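Local coordinates for rhodanese-like domain-containing protein (Rhodopseudomonas palustris, PDB 2HHG) that is of unknown function but belongs to the rhodanese family, and so may transfer sulfur from a donor such as thiosulfate to cyanide, at residues A[54-59]-A[128-132]; A[87-92]-A[111-117]; A[94-100]-A[116-122]. The contacts are given in a common frame with arbitrary orientation. Residues are numbered along the deposited sequence.

The three contacts illustrate how a rhodanese-like domain builds its loops at the end of a parallel sheet. Interaction 2 pairs the neighbouring strands 88-92 and 114-117; interaction 3, its centre about 12 Å away, joins the loops and helix starts that follow those strands, and both use H116 and I117. The loop after strand 88-92, probably the active-site loop, holds a phosphate that probably came from the crystallisation liquor. Interaction 1 ties the end of the modelled chain to residues 54-59, its centre about 14 Å from that of interaction 3 and 18 Å from that of interaction 2. Y92 and F121 bridge the set: I57 N lies 3.0 Å from Y92 OH, a probable hydrogen bond, and I131 CG1 packs 3.7 Å from F121 CZ.

Interaction 1. Residues A[54-59]-A[128-132]; sequences DGKIPG and GGPIE
Two reciprocal backbone hydrogen bonds hold this contact together: K56 N to E132 O at 2.9 Å and E132 N to K56 O at 2.8 Å. This is the geometry of a hydrogen-bonded antiparallel pair, although neither segment is a regular strand; K56 faces E132 with CA atoms 5.3 Å apart, and I57 faces I131 at 5.2 Å. I131 CA adds a CA-H...O contact to K56 O (3.5 Å). The K56 side chain (chi1 p, then extended) and that of E132 (chi1 and chi2 t) run alongside each other to a long salt bridge, NZ to OE2 4.0 Å, while a water joins E132 OE1 (2.4 Å) to G59 N (2.7 Å). G55, the first residue after helix 48-54, has phi 84°; a CB there would clash with E132 O, I131 CG2 and the preceding carbonyl. Outward, P58 CD meets P130 CB at 4.0 Å, and I57 turns away into the interior against F121 and W124. D54 instead bridges to R125. At the far end G128 closes helix 120-126 in a Schellman motif before the chain extends through P130. The result is an isolated antiparallel bridge, clasping the end of the modelled chain to the loop between helix 48-54 and strand 61-62.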
ATOM      1  N   ASP A  54       6.712  13.895  -5.894  1.00 15.01           N
ATOM      2  CA  ASP A  54       5.490  13.668  -6.663  1.00 14.93           C
ATOM      3  C   ASP A  54       4.194  14.095  -5.975  1.00 14.31           C
ATOM      4  O   ASP A  54       3.146  14.172  -6.623  1.00 14.74           O
ATOM      5  CB  ASP A  54       5.401  12.192  -7.065  1.00 15.06           C
ATOM      6  CG  ASP A  54       6.495  11.781  -8.037  1.00 16.42           C
ATOM      7  OD1 ASP A  54       6.855  12.593  -8.918  1.00 18.27           O
ATOM      8  OD2 ASP A  54       6.987  10.639  -7.926  1.00 16.85           O
ATOM      9  N   GLY A  55       4.260  14.372  -4.679  1.00 13.12           N
ATOM     10  CA  GLY A  55       3.058  14.619  -3.888  1.00 12.39           C
ATOM     11  C   GLY A  55       2.441  13.319  -3.404  1.00 11.05           C
ATOM     12  O   GLY A  55       3.034  12.243  -3.560  1.00 10.99           O
ATOM     13  N   LYS A  56       1.243  13.417  -2.829  1.00 10.66           N
ATOM     14  CA  LYS A  56       0.591  12.283  -2.184  1.00 10.54           C
ATOM     15  C   LYS A  56      -0.933  12.376  -2.260  1.00 10.17           C
ATOM     16  O   LYS A  56      -1.505  13.419  -2.622  1.00 10.22           O
ATOM     17  CB  LYS A  56       1.027  12.200  -0.718  1.00 10.86           C
ATOM     18  CG  LYS A  56       0.591  13.383   0.137  1.00 12.50           C
ATOM     19  CD  LYS A  56       1.122  13.242   1.545  1.00 15.24           C
ATOM     20  CE  LYS A  56       0.921  14.521   2.328  1.00 17.94           C
ATOM     21  NZ  LYS A  56       1.418  14.393   3.722  1.00 20.05           N
ATOM     22  N   ILE A  57      -1.593  11.282  -1.909  1.00  9.47           N
ATOM     23  CA  ILE A  57      -3.039  11.268  -1.793  1.00  9.25           C
ATOM     24  C   ILE A  57      -3.415  12.011  -0.506  1.00  9.23           C
ATOM     25  O   ILE A  57      -2.902  11.690   0.563  1.00  9.08           O
ATOM     26  CB  ILE A  57      -3.564   9.820  -1.798  1.00  8.91           C
ATOM     27  CG1 ILE A  57      -3.276   9.178  -3.161  1.00  9.49           C
ATOM     28  CG2 ILE A  57      -5.048   9.789  -1.482  1.00  9.87           C
ATOM     29  CD1 ILE A  57      -3.661   7.708  -3.272  1.00  9.88           C
ATOM     30  N   PRO A  58      -4.279  13.039  -0.606  1.00  9.71           N
ATOM     31  CA  PRO A  58      -4.633  13.807   0.585  1.00  9.82           C
ATOM     32  C   PRO A  58      -5.184  12.938   1.704  1.00 10.00           C
ATOM     33  O   PRO A  58      -6.006  12.051   1.471  1.00 10.02           O
ATOM     34  CB  PRO A  58      -5.696  14.785   0.068  1.00  9.95           C
ATOM     35  CG  PRO A  58      -5.389  14.939  -1.380  1.00 10.55           C
ATOM     36  CD  PRO A  58      -4.938  13.574  -1.811  1.00  9.94           C
ATOM     37  N   GLY A  59      -4.698  13.181   2.911  1.00 10.59           N
ATOM     38  CA  GLY A  59      -5.191  12.471   4.075  1.00 11.02           C
ATOM     39  C   GLY A  59      -4.594  11.084   4.254  1.00 10.60           C
ATOM     40  O   GLY A  59      -4.957  10.380   5.193  1.00 12.28           O
ATOM     41  N   GLY A 128      -5.860  12.132 -12.969  1.00 14.68           N
ATOM     42  CA  GLY A 128      -6.198  13.434 -12.403  1.00 14.20           C
ATOM     43  C   GLY A 128      -6.784  13.354 -11.006  1.00 13.53           C
ATOM     44  O   GLY A 128      -7.551  14.227 -10.602  1.00 13.75           O
ATOM     45  N   GLY A 129      -6.410  12.318 -10.252  1.00 12.66           N
ATOM     46  CA  GLY A 129      -6.881  12.158  -8.874  1.00 12.09           C
ATOM     47  C   GLY A 129      -6.424  13.268  -7.942  1.00 11.67           C
ATOM     48  O   GLY A 129      -5.463  13.975  -8.246  1.00 12.38           O
ATOM     49  N   PRO A 130      -7.123  13.441  -6.805  1.00 11.18           N
ATOM     50  CA  PRO A 130      -6.734  14.439  -5.803  1.00 11.42           C
ATOM     51  C   PRO A 130      -5.274  14.288  -5.372  1.00 11.53           C
ATOM     52  O   PRO A 130      -4.832  13.180  -5.047  1.00 11.08           O
ATOM     53  CB  PRO A 130      -7.675  14.139  -4.631  1.00 11.43           C
ATOM     54  CG  PRO A 130      -8.880  13.536  -5.274  1.00 11.52           C
ATOM     55  CD  PRO A 130      -8.344  12.716  -6.413  1.00 11.01           C
ATOM     56  N   ILE A 131      -4.528  15.389  -5.385  1.00 12.12           N
ATOM     57  CA  ILE A 131      -3.117  15.370  -4.998  1.00 13.49           C
ATOM     58  C   ILE A 131      -2.808  16.511  -4.041  1.00 13.78           C
ATOM     59  O   ILE A 131      -3.245  17.653  -4.243  1.00 13.93           O
ATOM     60  CB  ILE A 131      -2.165  15.438  -6.223  1.00 13.93           C
ATOM     61  CG1 ILE A 131      -2.275  14.167  -7.071  1.00 15.61           C
ATOM     62  CG2 ILE A 131      -0.708  15.631  -5.779  1.00 14.44           C
ATOM     63  CD1 ILE A 131      -1.521  14.237  -8.389  1.00 18.60           C
ATOM     64  N   GLU A 132      -2.059  16.184  -2.993  1.00 14.11           N
ATOM     65  CA  GLU A 132      -1.479  17.174  -2.098  1.00 15.01           C
ATOM     66  C   GLU A 132       0.025  17.233  -2.341  1.00 15.17           C
ATOM     67  O   GLU A 132       0.707  16.202  -2.350  1.00 15.24           O
ATOM     68  CB  GLU A 132      -1.765  16.811  -0.644  1.00 15.49           C
ATOM     69  CG  GLU A 132      -1.053  17.704   0.367  1.00 17.36           C
ATOM     70  CD  GLU A 132      -1.263  17.259   1.796  1.00 20.83           C
ATOM     71  OE1 GLU A 132      -2.185  16.457   2.043  1.00 21.03           O
ATOM     72  OE2 GLU A 132      -0.503  17.716   2.675  1.00 22.89           O
TER
HETATM   73  O   HOH W   1      -2.599  14.727   3.699  1.00 18.93           O

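Interaction 2. Residues A[87-92]-A[111-117]; sequences KKFVFY and LKPVAHI
Strands 88-92 and 114-117 run parallel, their axes 4.4 Å apart at closest approach and crossing at -30°. The register sets F89 against V114, V90 against A115 and F91 against H116, with CA-CA distances of 4.6 to 4.7 Å. As in any parallel pair, alternate residues of one strand supply both donor and acceptor: F89 N to P113 O (3.0 Å), A115 N to F89 O (2.9 Å), F91 N to A115 O (2.8 Å) and I117 N to F91 O (3.2 Å). K88, V90 and Y92 make backbone bonds to D39, V41 and V43, on and just before strand 40-44, which places 88-92 inside the sheet. A cis peptide precedes P113 where the chain enters its strand.

F89, F91, V114 and H116 point to one face, where the last three touch helix 97-109. Both phenylalanines have chi1 m; L111 (chi1 t, chi2 p) lays CD2 over the F89 ring, 4.1 Å from its centroid, in a CH-pi contact, and 4.0 Å from F91 CZ. V90 and A115 point to the opposite face, with V90 CG1 3.6 Å from I117 CG1. Y92 CB meets I117 CD1 at 3.8 Å, and Y92 OH reaches I57 and S60. K88 NZ pairs with E22.

These strands, with the helix between them, form a beta-alpha-beta crossover. Backbone polarity is met by neighbouring strands; F89, F91 and V114 make one face apolar, and V90 and A115 line the other.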
ATOM      1  N   LYS A  87     -11.149  -0.813  10.150  1.00 13.23           N
ATOM      2  CA  LYS A  87     -11.276  -0.142   8.857  1.00 12.87           C
ATOM      3  C   LYS A  87     -10.642  -0.978   7.758  1.00 12.24           C
ATOM      4  O   LYS A  87      -9.906  -1.922   8.043  1.00 12.29           O
ATOM      5  CB  LYS A  87     -10.609   1.238   8.919  1.00 12.97           C
ATOM      6  CG  LYS A  87     -11.354   2.227   9.817  1.00 14.11           C
ATOM      7  CD  LYS A  87     -10.679   3.575   9.875  1.00 16.26           C
ATOM      8  CE  LYS A  87     -11.526   4.574  10.647  1.00 18.37           C
ATOM      9  NZ  LYS A  87     -10.817   5.873  10.786  1.00 20.61           N
ATOM     10  N   LYS A  88     -10.936  -0.631   6.508  1.00 11.62           N
ATOM     11  CA  LYS A  88     -10.238  -1.197   5.363  1.00 11.25           C
ATOM     12  C   LYS A  88      -8.950  -0.406   5.108  1.00 10.32           C
ATOM     13  O   LYS A  88      -8.968   0.824   5.063  1.00 11.08           O
ATOM     14  CB  LYS A  88     -11.129  -1.201   4.112  1.00 11.56           C
ATOM     15  CG  LYS A  88     -10.421  -1.751   2.867  1.00 12.04           C
ATOM     16  CD  LYS A  88     -11.342  -1.945   1.664  1.00 12.88           C
ATOM     17  CE  LYS A  88     -12.080  -3.276   1.736  1.00 13.52           C
ATOM     18  NZ  LYS A  88     -12.760  -3.629   0.457  1.00 12.31           N
ATOM     19  N   PHE A  89      -7.844  -1.126   4.939  1.00  9.68           N
ATOM     20  CA  PHE A  89      -6.538  -0.518   4.694  1.00  8.50           C
ATOM     21  C   PHE A  89      -6.171  -0.655   3.235  1.00  8.36           C
ATOM     22  O   PHE A  89      -6.046  -1.768   2.719  1.00  9.01           O
ATOM     23  CB  PHE A  89      -5.476  -1.134   5.607  1.00  8.28           C
ATOM     24  CG  PHE A  89      -5.678  -0.785   7.042  1.00  8.97           C
ATOM     25  CD1 PHE A  89      -5.022   0.297   7.608  1.00  9.38           C
ATOM     26  CD2 PHE A  89      -6.580  -1.502   7.824  1.00  9.60           C
ATOM     27  CE1 PHE A  89      -5.241   0.645   8.932  1.00 10.06           C
ATOM     28  CE2 PHE A  89      -6.803  -1.165   9.152  1.00 10.26           C
ATOM     29  CZ  PHE A  89      -6.130  -0.082   9.704  1.00 10.27           C
ATOM     30  N   VAL A  90      -6.041   0.488   2.571  1.00  7.83           N
ATOM     31  CA  VAL A  90      -5.736   0.554   1.156  1.00  7.72           C
ATOM     32  C   VAL A  90      -4.309   1.070   1.003  1.00  7.45           C
ATOM     33  O   VAL A  90      -4.034   2.237   1.288  1.00  8.01           O
ATOM     34  CB  VAL A  90      -6.732   1.481   0.428  1.00  7.91           C
ATOM     35  CG1 VAL A  90      -6.368   1.618  -1.048  1.00  9.32           C
ATOM     36  CG2 VAL A  90      -8.155   0.984   0.607  1.00  9.14           C
ATOM     37  N   PHE A  91      -3.406   0.204   0.547  1.00  7.38           N
ATOM     38  CA  PHE A  91      -1.990   0.550   0.430  1.00  7.11           C
ATOM     39  C   PHE A  91      -1.690   1.063  -0.958  1.00  7.18           C
ATOM     40  O   PHE A  91      -2.261   0.583  -1.932  1.00  7.79           O
ATOM     41  CB  PHE A  91      -1.123  -0.679   0.728  1.00  7.69           C
ATOM     42  CG  PHE A  91      -1.278  -1.194   2.129  1.00  7.23           C
ATOM     43  CD1 PHE A  91      -0.475  -0.705   3.154  1.00  7.80           C
ATOM     44  CD2 PHE A  91      -2.245  -2.153   2.436  1.00  8.25           C
ATOM     45  CE1 PHE A  91      -0.629  -1.163   4.457  1.00  8.21           C
ATOM     46  CE2 PHE A  91      -2.402  -2.615   3.734  1.00  8.06           C
ATOM     47  CZ  PHE A  91      -1.590  -2.120   4.746  1.00  8.50           C
ATOM     48  N   TYR A  92      -0.796   2.039  -1.058  1.00  7.04           N
ATOM     49  CA  TYR A  92      -0.344   2.470  -2.379  1.00  7.33           C
ATOM     50  C   TYR A  92       1.128   2.826  -2.413  1.00  7.62           C
ATOM     51  O   TYR A  92       1.708   3.252  -1.419  1.00  7.74           O
ATOM     52  CB  TYR A  92      -1.203   3.607  -2.950  1.00  7.60           C
ATOM     53  CG  TYR A  92      -0.921   4.984  -2.400  1.00  8.02           C
ATOM     54  CD1 TYR A  92      -0.109   5.878  -3.094  1.00  7.87           C
ATOM     55  CD2 TYR A  92      -1.503   5.410  -1.212  1.00  8.38           C
ATOM     56  CE1 TYR A  92       0.141   7.158  -2.597  1.00  8.08           C
ATOM     57  CE2 TYR A  92      -1.265   6.691  -0.714  1.00  8.05           C
ATOM     58  CZ  TYR A  92      -0.454   7.557  -1.419  1.00  8.03           C
ATOM     59  OH  TYR A  92      -0.228   8.828  -0.934  1.00  8.61           O
ATOM     60  N   LEU A 111      -4.222  -8.451   9.364  1.00  8.71           N
ATOM     61  CA  LEU A 111      -4.923  -7.197   9.065  1.00  8.82           C
ATOM     62  C   LEU A 111      -6.004  -7.475   8.022  1.00  9.11           C
ATOM     63  O   LEU A 111      -5.740  -8.147   7.029  1.00  9.50           O
ATOM     64  CB  LEU A 111      -3.957  -6.127   8.554  1.00  8.55           C
ATOM     65  CG  LEU A 111      -4.408  -4.668   8.711  1.00  8.61           C
ATOM     66  CD1 LEU A 111      -4.366  -4.242  10.163  1.00  9.31           C
ATOM     67  CD2 LEU A 111      -3.551  -3.721   7.883  1.00  8.66           C
ATOM     68  N   LYS A 112      -7.211  -6.964   8.250  1.00 10.27           N
ATOM     69  CA  LYS A 112      -8.363  -7.278   7.391  1.00 11.31           C
ATOM     70  C   LYS A 112      -9.400  -6.173   7.496  1.00 10.68           C
ATOM     71  O   LYS A 112      -9.667  -5.702   8.594  1.00 10.42           O
ATOM     72  CB  LYS A 112      -9.059  -8.565   7.857  1.00 12.98           C
ATOM     73  CG  LYS A 112      -8.355  -9.874   7.637  1.00 17.00           C
ATOM     74  CD  LYS A 112      -9.221 -11.007   8.182  1.00 21.01           C
ATOM     75  CE  LYS A 112      -8.458 -12.313   8.310  1.00 22.51           C
ATOM     76  NZ  LYS A 112      -7.344 -12.218   9.289  1.00 24.05           N
ATOM     77  N   PRO A 113     -10.028  -5.783   6.373  1.00 10.28           N
ATOM     78  CA  PRO A 113      -9.708  -6.122   4.994  1.00 10.02           C
ATOM     79  C   PRO A 113      -8.632  -5.191   4.440  1.00  9.53           C
ATOM     80  O   PRO A 113      -8.507  -4.054   4.902  1.00  9.62           O
ATOM     81  CB  PRO A 113     -11.039  -5.900   4.274  1.00 10.25           C
ATOM     82  CG  PRO A 113     -11.700  -4.816   5.046  1.00 10.79           C
ATOM     83  CD  PRO A 113     -11.225  -4.924   6.465  1.00 10.45           C
ATOM     84  N   VAL A 114      -7.864  -5.673   3.467  1.00  8.88           N
ATOM     85  CA  VAL A 114      -6.830  -4.853   2.850  1.00  8.99           C
ATOM     86  C   VAL A 114      -6.999  -4.822   1.341  1.00  8.54           C
ATOM     87  O   VAL A 114      -7.639  -5.708   0.748  1.00  8.61           O
ATOM     88  CB  VAL A 114      -5.384  -5.320   3.197  1.00  8.90           C
ATOM     89  CG1 VAL A 114      -5.173  -5.415   4.702  1.00  9.70           C
ATOM     90  CG2 VAL A 114      -5.057  -6.643   2.548  1.00  9.09           C
ATOM     91  N   ALA A 115      -6.405  -3.809   0.722  1.00  8.25           N
ATOM     92  CA  ALA A 115      -6.398  -3.683  -0.720  1.00  8.35           C
ATOM     93  C   ALA A 115      -5.197  -2.859  -1.127  1.00  8.45           C
ATOM     94  O   ALA A 115      -4.520  -2.269  -0.283  1.00  8.61           O
ATOM     95  CB  ALA A 115      -7.683  -3.027  -1.199  1.00  8.58           C
ATOM     96  N   HIS A 116      -4.926  -2.812  -2.420  1.00  8.57           N
ATOM     97  CA  HIS A 116      -3.961  -1.857  -2.933  1.00  8.85           C
ATOM     98  C   HIS A 116      -4.514  -1.206  -4.197  1.00  8.67           C
ATOM     99  O   HIS A 116      -5.488  -1.695  -4.775  1.00  9.11           O
ATOM    100  CB  HIS A 116      -2.573  -2.489  -3.120  1.00  9.21           C
ATOM    101  CG  HIS A 116      -2.371  -3.165  -4.435  1.00  9.69           C
ATOM    102  ND1 HIS A 116      -3.178  -4.180  -4.903  1.00 11.28           N
ATOM    103  CD2 HIS A 116      -1.420  -2.975  -5.376  1.00  9.25           C
ATOM    104  CE1 HIS A 116      -2.739  -4.573  -6.087  1.00 10.87           C
ATOM    105  NE2 HIS A 116      -1.675  -3.856  -6.395  1.00 13.25           N
ATOM    106  N   ILE A 117      -3.917  -0.084  -4.588  1.00  8.76           N
ATOM    107  CA  ILE A 117      -4.410   0.691  -5.722  1.00  9.53           C
ATOM    108  C   ILE A 117      -3.695   0.281  -7.008  1.00  9.90           C
ATOM    109  O   ILE A 117      -2.478   0.426  -7.134  1.00  9.33           O
ATOM    110  CB  ILE A 117      -4.248   2.213  -5.486  1.00  9.43           C
ATOM    111  CG1 ILE A 117      -4.956   2.639  -4.192  1.00  9.86           C
ATOM    112  CG2 ILE A 117      -4.776   3.008  -6.693  1.00 10.24           C
ATOM    113  CD1 ILE A 117      -4.886   4.130  -3.872  1.00  9.76           C
TER

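Interaction 3. Residues A[94-100]-A[116-122]; sequences AGGLRSA and HIEGGFG. With PO4 (phosphate ion), chain B.
Glycines meet backbone to backbone here: the CA atoms of G95 and G120 lie only 4.1 Å apart, and a CB on G120 would clash with G95 N. G96 (phi 101°), G119 and G120 all have positive phi. A type II turn, I117 to G120, closed by G120 N to I117 O (3.0 Å), presents this edge, and mutual CA-H...O contacts join G95 and G119, each CA 3.5 Å from the other's O. G122 N donates to A94 O, 2.9 Å. At the helix side, A100 CB sits over one face of the H116 ring (chi1 p), 4.0 Å from its centroid, in a CH-pi contact, and S99 OG (chi1 p) reaches I117 O through a water, 2.7 Å from each.

On the loop's concave side a phosphate, probably from the crystallisation liquor, accepts bonds from L97 N (O1, 2.8 Å), R98 N and NE (O2, both 2.9 Å) and R98 NH2 (O4, 2.9 Å), plus a weak one from G95 N (O4, 2.9 Å). E50 pairs with R98 NH1. C93 probably corresponds to the persulfide-carrying cysteine of active rhodaneses, making C93 to R98 the active-site loop. Its amides and R98 converge on the phosphate, consistent with binding an anionic substrate.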
ATOM      1  N   ALA A  94       4.309   3.820  -5.795  1.00  8.96           N
ATOM      2  CA  ALA A  94       4.415   4.583  -7.042  1.00  9.93           C
ATOM      3  C   ALA A  94       3.754   3.918  -8.250  1.00 10.56           C
ATOM      4  O   ALA A  94       3.150   4.605  -9.082  1.00 10.80           O
ATOM      5  CB  ALA A  94       5.878   4.918  -7.350  1.00 10.76           C
ATOM      6  N   GLY A  95       3.856   2.597  -8.352  1.00 10.86           N
ATOM      7  CA  GLY A  95       3.395   1.886  -9.544  1.00 11.35           C
ATOM      8  C   GLY A  95       2.529   0.666  -9.308  1.00 11.20           C
ATOM      9  O   GLY A  95       2.117   0.005 -10.263  1.00 12.01           O
ATOM     10  N   GLY A  96       2.243   0.363  -8.046  1.00 10.83           N
ATOM     11  CA  GLY A  96       1.347  -0.739  -7.704  1.00 10.95           C
ATOM     12  C   GLY A  96       2.012  -2.029  -7.251  1.00 11.01           C
ATOM     13  O   GLY A  96       1.341  -2.924  -6.735  1.00 12.55           O
ATOM     14  N   LEU A  97       3.329  -2.136  -7.409  1.00 10.07           N
ATOM     15  CA  LEU A  97       4.012  -3.404  -7.142  1.00  9.81           C
ATOM     16  C   LEU A  97       4.357  -3.601  -5.669  1.00  9.37           C
ATOM     17  O   LEU A  97       3.921  -4.580  -5.067  1.00  9.09           O
ATOM     18  CB  LEU A  97       5.235  -3.588  -8.049  1.00 10.48           C
ATOM     19  CG  LEU A  97       4.978  -3.457  -9.559  1.00 11.85           C
ATOM     20  CD1 LEU A  97       6.223  -3.816 -10.354  1.00 12.76           C
ATOM     21  CD2 LEU A  97       3.790  -4.295 -10.033  1.00 13.43           C
ATOM     22  N   ARG A  98       5.115  -2.674  -5.082  1.00  8.59           N
ATOM     23  CA  ARG A  98       5.424  -2.732  -3.650  1.00  8.51           C
ATOM     24  C   ARG A  98       4.149  -2.840  -2.832  1.00  7.84           C
ATOM     25  O   ARG A  98       4.101  -3.546  -1.827  1.00  7.40           O
ATOM     26  CB  ARG A  98       6.204  -1.495  -3.189  1.00  8.72           C
ATOM     27  CG  ARG A  98       7.694  -1.532  -3.454  1.00  9.39           C
ATOM     28  CD  ARG A  98       8.321  -0.173  -3.171  1.00  9.14           C
ATOM     29  NE  ARG A  98       7.905   0.810  -4.169  1.00  9.51           N
ATOM     30  CZ  ARG A  98       8.047   2.129  -4.070  1.00  9.06           C
ATOM     31  NH1 ARG A  98       8.562   2.685  -2.980  1.00  9.46           N
ATOM     32  NH2 ARG A  98       7.639   2.900  -5.071  1.00  9.71           N
ATOM     33  N   SER A  99       3.114  -2.117  -3.254  1.00  8.04           N
ATOM     34  CA  SER A  99       1.873  -2.105  -2.484  1.00  8.26           C
ATOM     35  C   SER A  99       1.119  -3.426  -2.533  1.00  7.66           C
ATOM     36  O   SER A  99       0.408  -3.760  -1.587  1.00  7.26           O
ATOM     37  CB  SER A  99       0.973  -0.939  -2.883  1.00  9.16           C
ATOM     38  OG  SER A  99       0.698  -0.955  -4.264  1.00 10.97           O
ATOM     39  N   ALA A 100       1.269  -4.184  -3.620  1.00  7.52           N
ATOM     40  CA  ALA A 100       0.711  -5.538  -3.657  1.00  7.74           C
ATOM     41  C   ALA A 100       1.411  -6.401  -2.610  1.00  7.26           C
ATOM     42  O   ALA A 100       0.766  -7.131  -1.852  1.00  7.56           O
ATOM     43  CB  ALA A 100       0.845  -6.152  -5.039  1.00  8.53           C
ATOM     44  N   HIS A 116      -4.926  -2.812  -2.420  1.00  8.57           N
ATOM     45  CA  HIS A 116      -3.961  -1.857  -2.933  1.00  8.85           C
ATOM     46  C   HIS A 116      -4.514  -1.206  -4.197  1.00  8.67           C
ATOM     47  O   HIS A 116      -5.488  -1.695  -4.775  1.00  9.11           O
ATOM     48  CB  HIS A 116      -2.573  -2.489  -3.120  1.00  9.21           C
ATOM     49  CG  HIS A 116      -2.371  -3.165  -4.435  1.00  9.69           C
ATOM     50  ND1 HIS A 116      -3.178  -4.180  -4.903  1.00 11.28           N
ATOM     51  CD2 HIS A 116      -1.420  -2.975  -5.376  1.00  9.25           C
ATOM     52  CE1 HIS A 116      -2.739  -4.573  -6.087  1.00 10.87           C
ATOM     53  NE2 HIS A 116      -1.675  -3.856  -6.395  1.00 13.25           N
ATOM     54  N   ILE A 117      -3.917  -0.084  -4.588  1.00  8.76           N
ATOM     55  CA  ILE A 117      -4.410   0.691  -5.722  1.00  9.53           C
ATOM     56  C   ILE A 117      -3.695   0.281  -7.008  1.00  9.90           C
ATOM     57  O   ILE A 117      -2.478   0.426  -7.134  1.00  9.33           O
ATOM     58  CB  ILE A 117      -4.248   2.213  -5.486  1.00  9.43           C
ATOM     59  CG1 ILE A 117      -4.956   2.639  -4.192  1.00  9.86           C
ATOM     60  CG2 ILE A 117      -4.776   3.008  -6.693  1.00 10.24           C
ATOM     61  CD1 ILE A 117      -4.886   4.130  -3.872  1.00  9.76           C
ATOM     62  N   GLU A 118      -4.467  -0.219  -7.968  1.00 11.03           N
ATOM     63  CA  GLU A 118      -3.923  -0.592  -9.268  1.00 12.19           C
ATOM     64  C   GLU A 118      -3.144   0.563  -9.894  1.00 11.83           C
ATOM     65  O   GLU A 118      -3.640   1.685  -9.979  1.00 11.79           O
ATOM     66  CB  GLU A 118      -5.044  -1.043 -10.205  1.00 13.18           C
ATOM     67  CG  GLU A 118      -4.552  -1.743 -11.475  1.00 16.24           C
ATOM     68  CD  GLU A 118      -5.660  -2.463 -12.231  1.00 20.00           C
ATOM     69  OE1 GLU A 118      -6.844  -2.106 -12.050  1.00 22.84           O
ATOM     70  OE2 GLU A 118      -5.341  -3.384 -13.016  1.00 23.02           O
ATOM     71  N   GLY A 119      -1.914   0.272 -10.301  1.00 11.42           N
ATOM     72  CA  GLY A 119      -1.058   1.242 -10.967  1.00 11.21           C
ATOM     73  C   GLY A 119      -0.452   2.307 -10.070  1.00 10.73           C
ATOM     74  O   GLY A 119       0.275   3.169 -10.543  1.00 11.00           O
ATOM     75  N   GLY A 120      -0.758   2.264  -8.775  1.00 10.52           N
ATOM     76  CA  GLY A 120      -0.137   3.166  -7.811  1.00  9.92           C
ATOM     77  C   GLY A 120      -0.445   4.639  -8.006  1.00  9.84           C
ATOM     78  O   GLY A 120      -1.412   5.015  -8.687  1.00 10.26           O
ATOM     79  N   PHE A 121       0.394   5.472  -7.405  1.00  9.66           N
ATOM     80  CA  PHE A 121       0.237   6.908  -7.484  1.00 10.46           C
ATOM     81  C   PHE A 121       0.433   7.423  -8.908  1.00 10.43           C
ATOM     82  O   PHE A 121      -0.163   8.428  -9.286  1.00 10.47           O
ATOM     83  CB  PHE A 121       1.199   7.605  -6.522  1.00 10.66           C
ATOM     84  CG  PHE A 121       0.886   9.054  -6.312  1.00 11.52           C
ATOM     85  CD1 PHE A 121      -0.294   9.438  -5.681  1.00 13.27           C
ATOM     86  CD2 PHE A 121       1.761  10.037  -6.749  1.00 13.21           C
ATOM     87  CE1 PHE A 121      -0.593  10.791  -5.487  1.00 13.98           C
ATOM     88  CE2 PHE A 121       1.468  11.386  -6.556  1.00 14.90           C
ATOM     89  CZ  PHE A 121       0.295  11.758  -5.921  1.00 14.35           C
ATOM     90  N   GLY A 122       1.257   6.735  -9.698  1.00 10.38           N
ATOM     91  CA  GLY A 122       1.442   7.090 -11.108  1.00 11.30           C
ATOM     92  C   GLY A 122       0.128   7.072 -11.876  1.00 11.33           C
ATOM     93  O   GLY A 122      -0.206   8.033 -12.585  1.00 11.61           O
TER
HETATM   94  P   PO4 B4285       6.512   0.135  -7.636  1.00 11.18           P
HETATM   95  O1  PO4 B4285       5.308  -0.333  -8.383  1.00 11.95           O
HETATM   96  O2  PO4 B4285       6.685  -0.640  -6.370  1.00 10.88           O
HETATM   97  O3  PO4 B4285       7.716  -0.094  -8.539  1.00 15.77           O
HETATM   98  O4  PO4 B4285       6.412   1.604  -7.335  1.00 12.73           O
HETATM   99  O   HOH W   2      -0.677   1.188  -5.291  1.00 10.15           O